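Local coordinates for protein Myo-inositol 2-dehydrogenase (Lactobacillus plantarum WCFS1, PDB 3CEA) that probably catalyses the NAD-dependent oxidation of myo-inositol at its 2-hydroxyl and binds NAD in a Rossmann-fold domain, at residues Y140-K143 and I144-G148; A331-Q334 and S335-G339. All blocks are in the same frame, centred on the assembly; numbering follows the deposited sequence.

Overall arrangement
Both contacts are the closing turns of helices followed by a glycine with positive phi: contact 1 on helix 136-146, contact 2 on helix 319-338. They come in series along the chain, centres 33 Å and nearest atoms about 20 Å apart. Both helices pack against the mixed sheet: contact 1 touches outermost strand 262-265, contact 2 strands 202-210 and 225-232. Side chains of both also touch helix 182-198. Contact 1 meets the second subunit; contact 2 is one-sided, C332 and S335 buried on the sheet, N337 and I338 exposed, and the Q333 side chain stays about 14 Å from NAD. The two helix ends are thus tied to separate parts of the sheet, one beside a subunit interface.

Contact 1. Residues Y140-K143 and I144-G148; sequences YAKK and IVDNG
K142 and D146, one turn apart on helix 136-146, form a salt bridge: NZ of K142 reaches OD2 of D146 at 2.7 Å and takes its syn lone pair. The lysine chain leaves with CG anti to the backbone N (chi1 -180°), then bends at chi2 and chi4, which curls the ammonium round to the oxygen edge of the carboxylate. W196 gives the same lysine a cation-pi partner. With an alanine at this position the D146 carboxylate would probably lose its counter-charge and the indole of W196 its cation.

The apolar side belongs to Y140 and I144. CD1 of I144 meets the ring obliquely at CE2 of Y140, 3.4 Å away, and V276 of the second subunit and V263 of strand 262-265 pack on the same isoleucine.

Backbone bonds run from I144, V145, D146 and N147 to the residues four before them, as in any alpha-helix. At the end, the O of K143 accepts the N of N147 at 3.0 Å and also lies over the face of the N147 amide, 3.1 Å from its CG. G148, with positive phi, then closes a Schellman motif, its N 3.0 Å from the O of V145.

D146 sits where the helix end gathers carbonyl oxygens, OD2 being 3.2 Å from the O of K142, so the lysine charge is likely to offset an otherwise unfavourable carboxylate.

Contact 2. Residues A331-Q334 and S335-G339; sequences ACQQ and SANIG
The side-chain amides of Q333 and N337 meet across one helical turn, their planes turned 52° against each other. NE2 of Q333 donates to OD1 of N337 at 3.3 Å with an N-H...O angle of 151°. The acceptor lies close to the plane of the glutamine amide, at its N-H edge, whereas the donor stands tilted out of the asparagine carbonyl plane. On that same side of the N337 amide, its face is covered by the backbone O of Q333, 3.2 Å from CG of N337. Q333 gets there by a bend at chi2, which swings the amide along the helix. F223 touches both side chains.

On the next face, I338 leans on the carbonyl of Q334. Its N binds the O of Q334 at 2.9 Å, nearly along the C=O axis, and its CG1 comes within 3.1 Å of that same O. The rotamer explains the closeness: CG1 sits between the backbone N and carbonyl carbon (chi1 69°).

S335 is buried on the sheet side. Its N binds the O of A331 at 3.0 Å from above the carbonyl plane, and its OG is hydrogen-bonded to the O of K340 and the N of G207, with a weak bond to the O of A205. C332 packs inward on A205, A228 and L230.

The buried hydroxyl thus ties helix 319-338 to strand 202-210 and to the chain just beyond G339, whose positive phi ends the helix, while the rather long hydrogen bond between the Q333 and N337 side-chain amides modestly braces the last turn.

Contact 1. Residues Y140-K143 and I144-G148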
loop_
_atom_site.group_PDB
_atom_site.type_symbol
_atom_site.label_atom_id
_atom_site.label_comp_id
_atom_site.label_asym_id
_atom_site.label_seq_id
_atom_site.Cartn_x
_atom_site.Cartn_y
_atom_site.Cartn_z
ATOM N N TYR A 140 -13.982 7.992 -11.977
ATOM C CA TYR A 140 -12.626 7.920 -12.521
ATOM C C TYR A 140 -12.375 6.571 -13.195
ATOM O O TYR A 140 -11.821 6.510 -14.296
ATOM C CB TYR A 140 -11.603 8.177 -11.407
ATOM C CG TYR A 140 -10.155 8.181 -11.851
ATOM C CD1 TYR A 140 -9.608 9.283 -12.504
ATOM C CD2 TYR A 140 -9.328 7.087 -11.597
ATOM C CE1 TYR A 140 -8.277 9.294 -12.905
ATOM C CE2 TYR A 140 -7.993 7.087 -11.992
ATOM C CZ TYR A 140 -7.476 8.192 -12.645
ATOM O OH TYR A 140 -6.157 8.190 -13.036
ATOM N N ALA A 141 -12.802 5.502 -12.528
ATOM C CA ALA A 141 -12.678 4.145 -13.046
ATOM C C ALA A 141 -13.545 3.912 -14.280
ATOM O O ALA A 141 -13.142 3.192 -15.195
ATOM C CB ALA A 141 -13.018 3.142 -11.964
ATOM N N LYS A 142 -14.735 4.516 -14.293
ATOM C CA LYS A 142 -15.646 4.450 -15.438
ATOM C C LYS A 142 -15.034 5.128 -16.663
ATOM O O LYS A 142 -15.199 4.657 -17.790
ATOM C CB LYS A 142 -17.000 5.080 -15.084
ATOM C CG LYS A 142 -18.051 5.070 -16.203
ATOM C CD LYS A 142 -18.441 3.652 -16.624
ATOM C CE LYS A 142 -19.757 3.633 -17.395
ATOM N NZ LYS A 142 -19.651 4.259 -18.746
ATOM N N LYS A 143 -14.324 6.228 -16.425
ATOM C CA LYS A 143 -13.630 6.953 -17.480
ATOM C C LYS A 143 -12.473 6.114 -18.023
ATOM O O LYS A 143 -12.296 6.021 -19.236
ATOM C CB LYS A 143 -13.131 8.305 -16.962
ATOM C CG LYS A 143 -12.699 9.267 -18.050
ATOM C CD LYS A 143 -12.036 10.500 -17.460
ATOM C CE LYS A 143 -11.411 11.373 -18.546
ATOM N NZ LYS A 143 -12.426 11.943 -19.475
ATOM N N ILE A 144 -11.708 5.500 -17.118
ATOM C CA ILE A 144 -10.625 4.579 -17.477
ATOM C C ILE A 144 -11.137 3.461 -18.390
ATOM O O ILE A 144 -10.548 3.187 -19.437
ATOM C CB ILE A 144 -9.955 3.970 -16.205
ATOM C CG1 ILE A 144 -9.010 4.984 -15.555
ATOM C CG2 ILE A 144 -9.204 2.668 -16.525
ATOM C CD1 ILE A 144 -8.459 4.536 -14.217
ATOM N N VAL A 145 -12.239 2.836 -17.986
ATOM C CA VAL A 145 -12.839 1.738 -18.738
ATOM C C VAL A 145 -13.309 2.197 -20.124
ATOM O O VAL A 145 -13.038 1.525 -21.121
ATOM C CB VAL A 145 -13.996 1.079 -17.940
ATOM C CG1 VAL A 145 -14.884 0.229 -18.843
ATOM C CG2 VAL A 145 -13.442 0.243 -16.795
ATOM N N ASP A 146 -13.988 3.344 -20.178
ATOM C CA ASP A 146 -14.533 3.878 -21.428
ATOM C C ASP A 146 -13.455 4.296 -22.427
ATOM O O ASP A 146 -13.670 4.231 -23.639
ATOM C CB ASP A 146 -15.481 5.050 -21.154
ATOM C CG ASP A 146 -16.808 4.608 -20.551
ATOM O OD1 ASP A 146 -17.211 3.441 -20.747
ATOM O OD2 ASP A 146 -17.454 5.435 -19.878
ATOM N N ASN A 147 -12.301 4.725 -21.923
ATOM C CA ASN A 147 -11.166 5.057 -22.780
ATOM C C ASN A 147 -10.462 3.801 -23.303
ATOM O O ASN A 147 -9.583 3.882 -24.166
ATOM C CB ASN A 147 -10.171 5.967 -22.047
ATOM C CG ASN A 147 -10.783 7.296 -21.626
ATOM O OD1 ASN A 147 -11.777 7.751 -22.198
ATOM N ND2 ASN A 147 -10.186 7.925 -20.616
ATOM N N GLY A 148 -10.858 2.647 -22.769
ATOM C CA GLY A 148 -10.307 1.360 -23.184
ATOM C C GLY A 148 -9.010 1.003 -22.482
ATOM O O GLY A 148 -8.287 0.107 -22.927
#

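Contact 2. Residues A331-Q334 and S335-G339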
loop_
_atom_site.group_PDB
_atom_site.type_symbol
_atom_site.label_atom_id
_atom_site.label_comp_id
_atom_site.label_asym_id
_atom_site.label_seq_id
_atom_site.Cartn_x
_atom_site.Cartn_y
_atom_site.Cartn_z
ATOM N N ALA A 331 -33.583 -11.973 -7.530
ATOM C CA ALA A 331 -33.237 -13.225 -8.199
ATOM C C ALA A 331 -32.087 -13.939 -7.490
ATOM O O ALA A 331 -32.045 -15.167 -7.453
ATOM C CB ALA A 331 -32.893 -12.973 -9.661
ATOM N N CYS A 332 -31.158 -13.167 -6.929
ATOM C CA CYS A 332 -30.039 -13.721 -6.172
ATOM C C CYS A 332 -30.524 -14.295 -4.847
ATOM O O CYS A 332 -30.056 -15.349 -4.411
ATOM C CB CYS A 332 -28.972 -12.658 -5.919
ATOM S SG CYS A 332 -28.198 -11.982 -7.405
ATOM N N GLN A 333 -31.467 -13.592 -4.218
ATOM C CA GLN A 333 -32.073 -14.027 -2.963
ATOM C C GLN A 333 -32.895 -15.295 -3.162
ATOM O O GLN A 333 -32.857 -16.199 -2.328
ATOM C CB GLN A 333 -32.939 -12.912 -2.364
ATOM C CG GLN A 333 -33.403 -13.174 -0.934
ATOM C CD GLN A 333 -32.254 -13.216 0.065
ATOM O OE1 GLN A 333 -31.509 -12.245 0.219
ATOM N NE2 GLN A 333 -32.112 -14.346 0.755
ATOM N N GLN A 334 -33.631 -15.351 -4.272
ATOM C CA GLN A 334 -34.425 -16.520 -4.626
ATOM C C GLN A 334 -33.535 -17.734 -4.869
ATOM O O GLN A 334 -33.844 -18.831 -4.406
ATOM C CB GLN A 334 -35.278 -16.237 -5.865
ATOM C CG GLN A 334 -36.321 -17.312 -6.166
ATOM C CD GLN A 334 -36.968 -17.146 -7.531
ATOM O OE1 GLN A 334 -36.777 -16.132 -8.207
ATOM N NE2 GLN A 334 -37.740 -18.146 -7.945
ATOM N N SER A 335 -32.433 -17.523 -5.589
ATOM C CA SER A 335 -31.464 -18.577 -5.897
ATOM C C SER A 335 -30.929 -19.259 -4.639
ATOM O O SER A 335 -30.777 -20.481 -4.601
ATOM C CB SER A 335 -30.307 -18.006 -6.723
ATOM O OG SER A 335 -29.335 -18.998 -6.998
ATOM N N ALA A 336 -30.658 -18.450 -3.618
ATOM C CA ALA A 336 -30.153 -18.922 -2.336
ATOM C C ALA A 336 -31.216 -19.678 -1.541
ATOM O O ALA A 336 -30.924 -20.707 -0.931
ATOM C CB ALA A 336 -29.620 -17.753 -1.529
ATOM N N ASN A 337 -32.445 -19.165 -1.559
ATOM C CA ASN A 337 -33.555 -19.774 -0.832
ATOM C C ASN A 337 -34.039 -21.084 -1.442
ATOM O O ASN A 337 -34.429 -21.998 -0.714
ATOM C CB ASN A 337 -34.724 -18.790 -0.701
ATOM C CG ASN A 337 -34.373 -17.563 0.131
ATOM O OD1 ASN A 337 -33.258 -17.436 0.649
ATOM N ND2 ASN A 337 -35.326 -16.648 0.257
ATOM N N ILE A 338 -34.017 -21.171 -2.770
ATOM C CA ILE A 338 -34.466 -22.382 -3.469
ATOM C C ILE A 338 -33.338 -23.381 -3.750
ATOM O O ILE A 338 -33.594 -24.518 -4.152
ATOM C CB ILE A 338 -35.261 -22.068 -4.775
ATOM C CG1 ILE A 338 -34.350 -21.472 -5.861
ATOM C CG2 ILE A 338 -36.477 -21.184 -4.469
ATOM C CD1 ILE A 338 -34.985 -21.418 -7.245
ATOM N N GLY A 339 -32.096 -22.954 -3.530
ATOM C CA GLY A 339 -30.929 -23.804 -3.753
ATOM C C GLY A 339 -30.781 -24.238 -5.199
ATOM O O GLY A 339 -30.336 -25.349 -5.479
#